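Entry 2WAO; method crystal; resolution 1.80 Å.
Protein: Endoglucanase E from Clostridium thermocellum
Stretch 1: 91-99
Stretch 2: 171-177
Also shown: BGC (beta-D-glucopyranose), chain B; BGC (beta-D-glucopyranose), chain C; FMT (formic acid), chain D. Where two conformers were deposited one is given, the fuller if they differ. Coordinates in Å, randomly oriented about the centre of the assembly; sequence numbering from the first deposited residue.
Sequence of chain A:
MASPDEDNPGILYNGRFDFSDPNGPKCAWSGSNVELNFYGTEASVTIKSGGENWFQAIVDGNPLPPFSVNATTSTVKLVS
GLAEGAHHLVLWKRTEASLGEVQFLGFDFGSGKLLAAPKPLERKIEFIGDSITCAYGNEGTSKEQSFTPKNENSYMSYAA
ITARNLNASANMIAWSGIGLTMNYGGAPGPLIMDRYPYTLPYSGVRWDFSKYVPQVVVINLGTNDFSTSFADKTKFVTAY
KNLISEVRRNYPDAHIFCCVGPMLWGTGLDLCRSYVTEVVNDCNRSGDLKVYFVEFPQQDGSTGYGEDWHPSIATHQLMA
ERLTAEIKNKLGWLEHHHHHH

Stretch 1 (91-99) LWKRTEASL
Stretch 2 (171-177) NMIAWSG

Both stretches begin as strands, which already touch at Trp92 and Met172; most of the contact comes after the strands end, where loop and 3-10 chain from stretch 1 meets the loop at Trp175 and Ser176. Residues 91-93 are extended (Trp92 phi/psi -115/129); Arg94 (-70/-41) breaks the run, Thr95 (-89/158) and Glu96 (-83/174) open it again, and 97-99 close into a 3-10 segment near -63/-36, -63/-18 and -87/0, with Leu99 N bonded to Glu96 O at 3.0 Å. The partner is strand through 171-174, then Trp175 (-146/121), Ser176 (-59/132) and Gly177 (82/-2). The touching parts run 39° apart in direction, and the register is set by Glu96 and Trp175, whose CA atoms lie 6.8 Å apart. No direct backbone-to-backbone hydrogen bond joins them; water 2 fills that role, accepting from Ala97 N (3.0 Å) and donating to Ala174 O (2.6 Å).

Glu96 is the polar anchor. Its CB points toward the partner and its chi angles (61°, -177°, -77°) bring the carboxylate to Ser176, which supplies both direct hydrogen bonds across the interface: Ser176 N donates to Glu96 OE1 (2.9 Å, 161°), and Ser176 OG, with chi1 at -84°, donates to Glu96 OE2 (2.7 Å). Two donors on one buried carboxylate fix its orientation as well as its position. Water 1 adds a donor to Glu96 OE1 (3.0 Å) and also donates to Ser176 O (3.2 Å).

Beside this lies the indole of Trp175 (chi1 -168°, chi2 -78°). Its CB points sideways, but the ring end comes nearer stretch 1. Ser98 CB (chi1 68°) sits over one face, 4.0 Å from the six-membered ring centroid and 27° off the normal, a CH-pi contact; Ala97 CB approaches Trp175 CZ3 obliquely at 3.7 Å.

Farther back, Trp92 (chi1 -177°, chi2 -79°) brings CZ2 within 4.3 Å of SD of Met172 (chi1 -60°, chi2 167°, chi3 71°), a looser apolar contact.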

# COMPACT_ATOMS: atom_id res chain seq x y z
N LEU A 91 13.04 4.92 -5.51
CA LEU A 91 13.47 3.83 -4.61
C LEU A 91 12.25 3.37 -3.79
O LEU A 91 11.70 4.14 -3.00
CB LEU A 91 14.64 4.31 -3.71
CG LEU A 91 15.16 3.32 -2.67
CD1 LEU A 91 15.63 2.00 -3.34
CD2 LEU A 91 16.29 3.94 -1.81
N TRP A 92 11.83 2.11 -3.97
CA TRP A 92 10.51 1.65 -3.50
C TRP A 92 10.65 0.59 -2.40
O TRP A 92 11.42 -0.39 -2.54
CB TRP A 92 9.75 1.06 -4.70
CG TRP A 92 8.33 0.59 -4.43
CD1 TRP A 92 7.93 -0.59 -3.83
CD2 TRP A 92 7.14 1.32 -4.73
NE1 TRP A 92 6.56 -0.62 -3.74
CE2 TRP A 92 6.05 0.52 -4.31
CE3 TRP A 92 6.87 2.56 -5.35
CZ2 TRP A 92 4.71 0.92 -4.48
CZ3 TRP A 92 5.53 2.96 -5.50
CH2 TRP A 92 4.47 2.12 -5.10
N LYS A 93 9.95 0.80 -1.29
CA LYS A 93 9.95 -0.15 -0.20
C LYS A 93 8.91 -1.24 -0.57
O LYS A 93 7.67 -1.01 -0.56
CB LYS A 93 9.59 0.50 1.13
CG LYS A 93 9.68 -0.49 2.31
CD LYS A 93 9.23 0.21 3.64
CE LYS A 93 9.64 -0.61 4.88
NZ LYS A 93 8.57 -1.59 5.38
N ARG A 94 9.40 -2.41 -0.93
CA ARG A 94 8.47 -3.49 -1.35
C ARG A 94 7.63 -4.08 -0.23
O ARG A 94 6.44 -4.39 -0.44
CB ARG A 94 9.27 -4.62 -1.98
CG ARG A 94 9.93 -4.18 -3.25
CD ARG A 94 11.06 -5.18 -3.66
NE ARG A 94 10.67 -6.63 -3.71
CZ ARG A 94 10.39 -7.34 -4.81
NH1 ARG A 94 10.33 -6.77 -6.03
NH2 ARG A 94 10.14 -8.64 -4.72
N THR A 95 8.28 -4.25 0.90
CA THR A 95 7.78 -5.00 2.05
C THR A 95 6.98 -4.14 3.03
O THR A 95 7.11 -2.91 3.11
CB THR A 95 8.96 -5.65 2.79
OG1 THR A 95 10.05 -4.71 2.79
CG2 THR A 95 9.42 -6.94 2.08
N GLU A 96 6.14 -4.80 3.82
CA GLU A 96 5.19 -4.08 4.67
C GLU A 96 5.77 -3.59 6.00
O GLU A 96 6.93 -3.89 6.38
CB GLU A 96 3.97 -4.96 4.92
CG GLU A 96 4.35 -6.28 5.66
CD GLU A 96 3.15 -7.16 5.84
OE1 GLU A 96 2.32 -6.88 6.74
OE2 GLU A 96 3.02 -8.13 5.03
N ALA A 97 4.94 -2.83 6.70
CA ALA A 97 5.35 -2.12 7.93
C ALA A 97 5.78 -3.12 9.00
O ALA A 97 6.75 -2.88 9.77
CB ALA A 97 4.20 -1.23 8.41
N SER A 98 5.10 -4.27 9.04
CA SER A 98 5.43 -5.26 10.08
C SER A 98 6.87 -5.81 9.95
O SER A 98 7.41 -6.38 10.91
CB SER A 98 4.43 -6.42 10.12
OG SER A 98 4.53 -7.20 8.96
N LEU A 99 7.51 -5.66 8.79
CA LEU A 99 8.89 -6.13 8.63
C LEU A 99 9.96 -5.09 9.06
O LEU A 99 11.16 -5.34 8.95
CB LEU A 99 9.16 -6.60 7.20
CG LEU A 99 8.42 -7.87 6.85
CD1 LEU A 99 8.31 -8.05 5.35
CD2 LEU A 99 9.08 -9.12 7.54
N ASN A 171 -0.57 6.38 -0.84
CA ASN A 171 -0.11 5.92 0.46
C ASN A 171 -0.83 4.58 0.77
O ASN A 171 -2.06 4.49 0.67
CB ASN A 171 -0.29 6.97 1.55
CG ASN A 171 0.64 8.19 1.38
OD1 ASN A 171 1.51 8.24 0.47
ND2 ASN A 171 0.46 9.18 2.24
N MET A 172 -0.06 3.54 1.12
CA MET A 172 -0.61 2.20 1.33
C MET A 172 -0.61 1.82 2.81
O MET A 172 0.38 1.28 3.34
CB MET A 172 0.11 1.14 0.46
CG MET A 172 0.03 1.39 -1.05
SD MET A 172 1.17 0.38 -2.05
CE MET A 172 0.48 -1.29 -1.94
N ILE A 173 -1.74 2.08 3.45
CA ILE A 173 -1.85 1.90 4.89
C ILE A 173 -2.42 0.51 5.13
O ILE A 173 -3.64 0.32 5.27
CB ILE A 173 -2.65 3.06 5.57
CG1 ILE A 173 -2.07 4.43 5.12
CG2 ILE A 173 -2.59 2.87 7.07
CD1 ILE A 173 -0.52 4.55 5.29
N ALA A 174 -1.52 -0.48 5.15
CA ALA A 174 -1.97 -1.88 5.07
C ALA A 174 -1.08 -2.74 5.96
O ALA A 174 0.11 -2.48 6.10
CB ALA A 174 -1.94 -2.35 3.65
N TRP A 175 -1.67 -3.77 6.52
CA TRP A 175 -0.96 -4.62 7.50
C TRP A 175 -1.49 -6.03 7.31
O TRP A 175 -2.71 -6.25 7.41
CB TRP A 175 -1.30 -4.13 8.92
CG TRP A 175 -0.42 -4.74 9.98
CD1 TRP A 175 -0.55 -5.99 10.52
CD2 TRP A 175 0.67 -4.10 10.66
NE1 TRP A 175 0.43 -6.18 11.50
CE2 TRP A 175 1.17 -5.03 11.61
CE3 TRP A 175 1.28 -2.82 10.54
CZ2 TRP A 175 2.29 -4.73 12.44
CZ3 TRP A 175 2.38 -2.52 11.38
CH2 TRP A 175 2.86 -3.48 12.33
N SER A 176 -0.60 -6.97 7.00
CA SER A 176 -1.02 -8.36 6.70
C SER A 176 -1.76 -8.98 7.89
O SER A 176 -1.34 -8.83 9.04
CB SER A 176 0.17 -9.21 6.29
OG SER A 176 0.44 -9.03 4.92
N GLY A 177 -2.90 -9.61 7.60
CA GLY A 177 -3.72 -10.29 8.62
C GLY A 177 -4.65 -9.40 9.44
O GLY A 177 -5.37 -9.91 10.28
C2 BGC B . -0.43 -12.96 10.15
C3 BGC B . 0.65 -11.88 10.31
C4 BGC B . 2.02 -12.40 9.86
C5 BGC B . 1.90 -12.87 8.42
C6 BGC B . 3.25 -13.30 7.83
C1 BGC B . -0.33 -13.58 8.76
O2 BGC B . -1.73 -12.44 10.38
O3 BGC B . 0.65 -11.37 11.63
O4 BGC B . 2.95 -11.34 9.88
O5 BGC B . 1.00 -13.97 8.49
O6 BGC B . 3.57 -14.61 8.22
C2 BGC C . -1.63 -17.47 6.42
C3 BGC C . -1.22 -16.70 7.67
C4 BGC C . -1.36 -15.20 7.42
C5 BGC C . -2.80 -14.89 6.95
C6 BGC C . -3.11 -13.40 6.73
C1 BGC C . -3.03 -17.04 5.98
O2 BGC C . -1.55 -18.87 6.68
O3 BGC C . 0.13 -17.02 8.01
O4 BGC C . -1.19 -14.71 8.66
O5 BGC C . -3.05 -15.64 5.76
O6 BGC C . -2.24 -12.89 5.74
C FMT D . -5.77 -10.22 4.73
O1 FMT D . -4.82 -10.65 5.40
O2 FMT D . -6.08 -10.53 3.57
O HOH W 1 1.77 -8.39 9.28
O HOH W 2 2.50 -1.93 5.15